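Local structure of thiazoline oxidase/subtilisin-like protease (Prochloron didemni, 4H6X) at residues V57-H62 / I135-D140. The protein probably acts as a subtilisin-like serine protease in patellamide maturation, joining the ends of precursor peptides into macrocycles by transamidation. Residues are numbered along the deposited sequence; the frame is centred on the assembly and turned at random.
Sequences VFPYWH and INMPQD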
ATOM      1  N   VAL A  57      -9.195  -6.986  11.172  1.00 26.85           N
ATOM      2  CA  VAL A  57      -9.015  -7.053  12.604  1.00 27.45           C
ATOM      3  C   VAL A  57      -9.109  -5.617  13.120  1.00 28.52           C
ATOM      4  O   VAL A  57      -8.199  -4.821  12.900  1.00 27.25           O
ATOM      5  CB  VAL A  57      -7.667  -7.727  12.992  1.00 27.61           C
ATOM      6  CG1 VAL A  57      -7.428  -7.631  14.497  1.00 27.85           C
ATOM      7  CG2 VAL A  57      -7.652  -9.191  12.551  1.00 25.58           C
ATOM      8  N   PHE A  58     -10.229  -5.291  13.764  1.00 28.68           N
ATOM      9  CA  PHE A  58     -10.464  -3.960  14.318  1.00 30.40           C
ATOM     10  C   PHE A  58      -9.740  -3.847  15.645  1.00 29.87           C
ATOM     11  O   PHE A  58      -9.867  -4.735  16.474  1.00 32.83           O
ATOM     12  CB  PHE A  58     -11.967  -3.687  14.528  1.00 30.04           C
ATOM     13  CG  PHE A  58     -12.736  -3.564  13.257  1.00 28.92           C
ATOM     14  CD1 PHE A  58     -12.952  -2.319  12.679  1.00 30.45           C
ATOM     15  CD2 PHE A  58     -13.234  -4.687  12.622  1.00 29.36           C
ATOM     16  CE1 PHE A  58     -13.652  -2.208  11.488  1.00 28.15           C
ATOM     17  CE2 PHE A  58     -13.931  -4.584  11.434  1.00 28.38           C
ATOM     18  CZ  PHE A  58     -14.138  -3.342  10.865  1.00 29.04           C
ATOM     19  N   PRO A  59      -8.985  -2.751  15.855  1.00 28.29           N
ATOM     20  CA  PRO A  59      -8.304  -2.571  17.147  1.00 28.62           C
ATOM     21  C   PRO A  59      -9.352  -2.660  18.259  1.00 28.98           C
ATOM     22  O   PRO A  59     -10.322  -1.897  18.246  1.00 29.84           O
ATOM     23  CB  PRO A  59      -7.732  -1.149  17.049  1.00 27.55           C
ATOM     24  CG  PRO A  59      -7.610  -0.894  15.584  1.00 28.90           C
ATOM     25  CD  PRO A  59      -8.777  -1.606  14.958  1.00 27.75           C
ATOM     26  N   TYR A  60      -9.165  -3.585  19.199  1.00 27.14           N
ATOM     27  CA  TYR A  60     -10.182  -3.853  20.215  1.00 25.99           C
ATOM     28  C   TYR A  60     -10.336  -2.709  21.230  1.00 26.80           C
ATOM     29  O   TYR A  60     -11.333  -2.648  21.972  1.00 26.47           O
ATOM     30  CB  TYR A  60      -9.870  -5.168  20.912  1.00 26.72           C
ATOM     31  CG  TYR A  60      -8.465  -5.226  21.500  1.00 25.04           C
ATOM     32  CD1 TYR A  60      -8.224  -4.812  22.802  1.00 24.23           C
ATOM     33  CD2 TYR A  60      -7.388  -5.668  20.735  1.00 23.53           C
ATOM     34  CE1 TYR A  60      -6.956  -4.855  23.340  1.00 24.18           C
ATOM     35  CE2 TYR A  60      -6.105  -5.713  21.259  1.00 23.57           C
ATOM     36  CZ  TYR A  60      -5.901  -5.311  22.563  1.00 23.65           C
ATOM     37  OH  TYR A  60      -4.653  -5.321  23.090  1.00 21.79           O
ATOM     38  N   TRP A  61      -9.344  -1.822  21.265  1.00 25.95           N
ATOM     39  CA  TRP A  61      -9.369  -0.647  22.137  1.00 27.24           C
ATOM     40  C   TRP A  61     -10.129   0.552  21.548  1.00 28.10           C
ATOM     41  O   TRP A  61     -10.264   1.585  22.209  1.00 29.62           O
ATOM     42  CB  TRP A  61      -7.944  -0.245  22.569  1.00 27.29           C
ATOM     43  CG  TRP A  61      -7.022   0.167  21.430  1.00 27.05           C
ATOM     44  CD1 TRP A  61      -6.799   1.436  20.966  1.00 26.39           C
ATOM     45  CD2 TRP A  61      -6.185  -0.700  20.651  1.00 27.34           C
ATOM     46  NE1 TRP A  61      -5.894   1.406  19.930  1.00 27.06           N
ATOM     47  CE2 TRP A  61      -5.502   0.108  19.716  1.00 26.75           C
ATOM     48  CE3 TRP A  61      -5.948  -2.089  20.652  1.00 27.70           C
ATOM     49  CZ2 TRP A  61      -4.592  -0.427  18.777  1.00 26.56           C
ATOM     50  CZ3 TRP A  61      -5.033  -2.627  19.705  1.00 26.09           C
ATOM     51  CH2 TRP A  61      -4.375  -1.790  18.793  1.00 26.00           C
ATOM     52  N   HIS A  62     -10.648   0.413  20.327  1.00 29.20           N
ATOM     53  CA  HIS A  62     -11.505   1.449  19.722  1.00 30.63           C
ATOM     54  C   HIS A  62     -12.980   1.228  20.026  1.00 30.01           C
ATOM     55  O   HIS A  62     -13.454   0.101  20.008  1.00 29.46           O
ATOM     56  CB  HIS A  62     -11.337   1.488  18.197  1.00 30.31           C
ATOM     57  CG  HIS A  62      -9.986   1.946  17.745  1.00 31.66           C
ATOM     58  ND1 HIS A  62      -9.554   1.803  16.444  1.00 32.90           N
ATOM     59  CD2 HIS A  62      -8.966   2.533  18.419  1.00 32.11           C
ATOM     60  CE1 HIS A  62      -8.335   2.305  16.331  1.00 32.26           C
ATOM     61  NE2 HIS A  62      -7.954   2.752  17.515  1.00 30.62           N
ATOM     62  N   ILE A 135      -4.406  -8.499   5.966  1.00 23.80           N
ATOM     63  CA  ILE A 135      -5.240  -8.117   7.113  1.00 23.34           C
ATOM     64  C   ILE A 135      -5.371  -6.599   7.141  1.00 24.78           C
ATOM     65  O   ILE A 135      -4.371  -5.879   7.255  1.00 24.49           O
ATOM     66  CB  ILE A 135      -4.648  -8.598   8.457  1.00 24.14           C
ATOM     67  CG1 ILE A 135      -4.589 -10.136   8.492  1.00 24.55           C
ATOM     68  CG2 ILE A 135      -5.449  -8.036   9.653  1.00 23.96           C
ATOM     69  CD1 ILE A 135      -3.777 -10.717   9.651  1.00 25.50           C
ATOM     70  N   ASN A 136      -6.601  -6.114   6.993  1.00 23.51           N
ATOM     71  CA  ASN A 136      -6.888  -4.710   7.235  1.00 23.76           C
ATOM     72  C   ASN A 136      -7.127  -4.470   8.722  1.00 22.06           C
ATOM     73  O   ASN A 136      -7.902  -5.190   9.358  1.00 23.95           O
ATOM     74  CB  ASN A 136      -8.100  -4.261   6.414  1.00 23.59           C
ATOM     75  CG  ASN A 136      -7.755  -3.991   4.955  1.00 25.84           C
ATOM     76  OD1 ASN A 136      -7.198  -2.939   4.617  1.00 27.28           O
ATOM     77  ND2 ASN A 136      -8.108  -4.916   4.085  1.00 23.27           N
ATOM     78  N   MET A 137      -6.462  -3.465   9.280  1.00 22.57           N
ATOM     79  CA  MET A 137      -6.712  -3.057  10.665  1.00 21.95           C
ATOM     80  C   MET A 137      -7.275  -1.629  10.655  1.00 23.01           C
ATOM     81  O   MET A 137      -6.513  -0.650  10.759  1.00 21.86           O
ATOM     82  CB  MET A 137      -5.425  -3.137  11.492  1.00 22.75           C
ATOM     83  CG  MET A 137      -5.635  -2.914  12.988  1.00 22.55           C
ATOM     84  SD  MET A 137      -4.090  -2.753  13.923  1.00 24.86           S
ATOM     85  CE  MET A 137      -3.349  -4.339  13.582  1.00 20.88           C
ATOM     86  N   PRO A 138      -8.608  -1.493  10.493  1.00 22.67           N
ATOM     87  CA  PRO A 138      -9.174  -0.152  10.262  1.00 23.22           C
ATOM     88  C   PRO A 138      -9.036   0.765  11.469  1.00 24.05           C
ATOM     89  O   PRO A 138      -9.193   0.313  12.601  1.00 24.06           O
ATOM     90  CB  PRO A 138     -10.662  -0.436  10.007  1.00 23.47           C
ATOM     91  CG  PRO A 138     -10.691  -1.851   9.529  1.00 24.48           C
ATOM     92  CD  PRO A 138      -9.635  -2.538  10.366  1.00 22.76           C
ATOM     93  N   GLN A 139      -8.784   2.046  11.203  1.00 23.59           N
ATOM     94  CA  GLN A 139      -8.531   3.050  12.226  1.00 25.67           C
ATOM     95  C   GLN A 139      -9.591   4.171  12.251  1.00 27.47           C
ATOM     96  O   GLN A 139      -9.454   5.146  13.003  1.00 26.79           O
ATOM     97  CB  GLN A 139      -7.150   3.690  11.991  1.00 25.36           C
ATOM     98  CG  GLN A 139      -5.977   2.712  11.932  1.00 24.44           C
ATOM     99  CD  GLN A 139      -5.800   1.941  13.229  1.00 25.36           C
ATOM    100  OE1 GLN A 139      -5.919   2.504  14.319  1.00 25.80           O
ATOM    101  NE2 GLN A 139      -5.545   0.646  13.119  1.00 24.65           N
ATOM    102  N   ASP A 140     -10.631   4.067  11.429  1.00 30.63           N
ATOM    103  CA  ASP A 140     -11.493   5.253  11.212  1.00 33.10           C
ATOM    104  C   ASP A 140     -12.338   5.622  12.436  1.00 33.15           C
ATOM    105  O   ASP A 140     -12.787   6.785  12.580  1.00 34.28           O
ATOM    106  CB  ASP A 140     -12.350   5.113   9.950  1.00 33.34           C
ATOM    107  CG  ASP A 140     -13.360   3.997  10.047  1.00 35.17           C
ATOM    108  OD1 ASP A 140     -12.937   2.833  10.283  1.00 33.58           O
ATOM    109  OD2 ASP A 140     -14.576   4.294   9.870  1.00 35.18           O
TER
HETATM  110  O   HOH W   1     -11.248   1.692  14.152  1.00 39.49           O
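Val57 N donates to Asn136 O at 2.9 Å with an N-H...O angle of 163°, the one direct hydrogen bond between the two segments. The same residue's carbonyl, Val57 O, takes a CA-H...O contact from Met137 CA (3.2 Å), one residue beyond Asn136, consistent with the backbones running close just past the end of strand 53-56.

Apolar side chains add to this backbone pairing. Val57 CG2 meets Ile135 CG2 at 3.8 Å. Phe58 and Pro138 cross at about a right angle: Pro138 CD sits over one face of the ring, offset toward the rim and 4.3 Å from its centroid, a CH-pi contact, while Phe58 CE1 approaches Pro138 CG. Pro59 CG packs on Met137 CG, which chi1 of -172° sets anti to the backbone N; Met137 also reaches Ala159 and Leu162 of helix 154-165.

The polar contacts gather around His62, at the end of a type I turn from Pro59. A water bridges His62 ND1 and Pro138 O, donating to the latter, while Asn155 OD1 bonds to His62 NE2. Gln139 OE1 lies in the plane of the imidazole at its edge, 3.2 Å from His62 CE1, the amide turned 79° from the ring. Gln139 NE2 hydrogen-bonds back to Met137 O at 2.9 Å from above the carbonyl plane, and Gln139 OE1 accepts from Asn155 ND2, so both ends of the amide are held. An alanine at Gln139 would probably leave Met137 O and Asn155 ND2 without these partners and open a gap beside Pro59 CG and the imidazole edge.

These contacts lay the loop that follows edge strand 53-56 over the C-terminal part of neighbouring strand 133-138 and the residues just after it, at one border of the parallel sheet of a subtilisin-like alpha/beta fold.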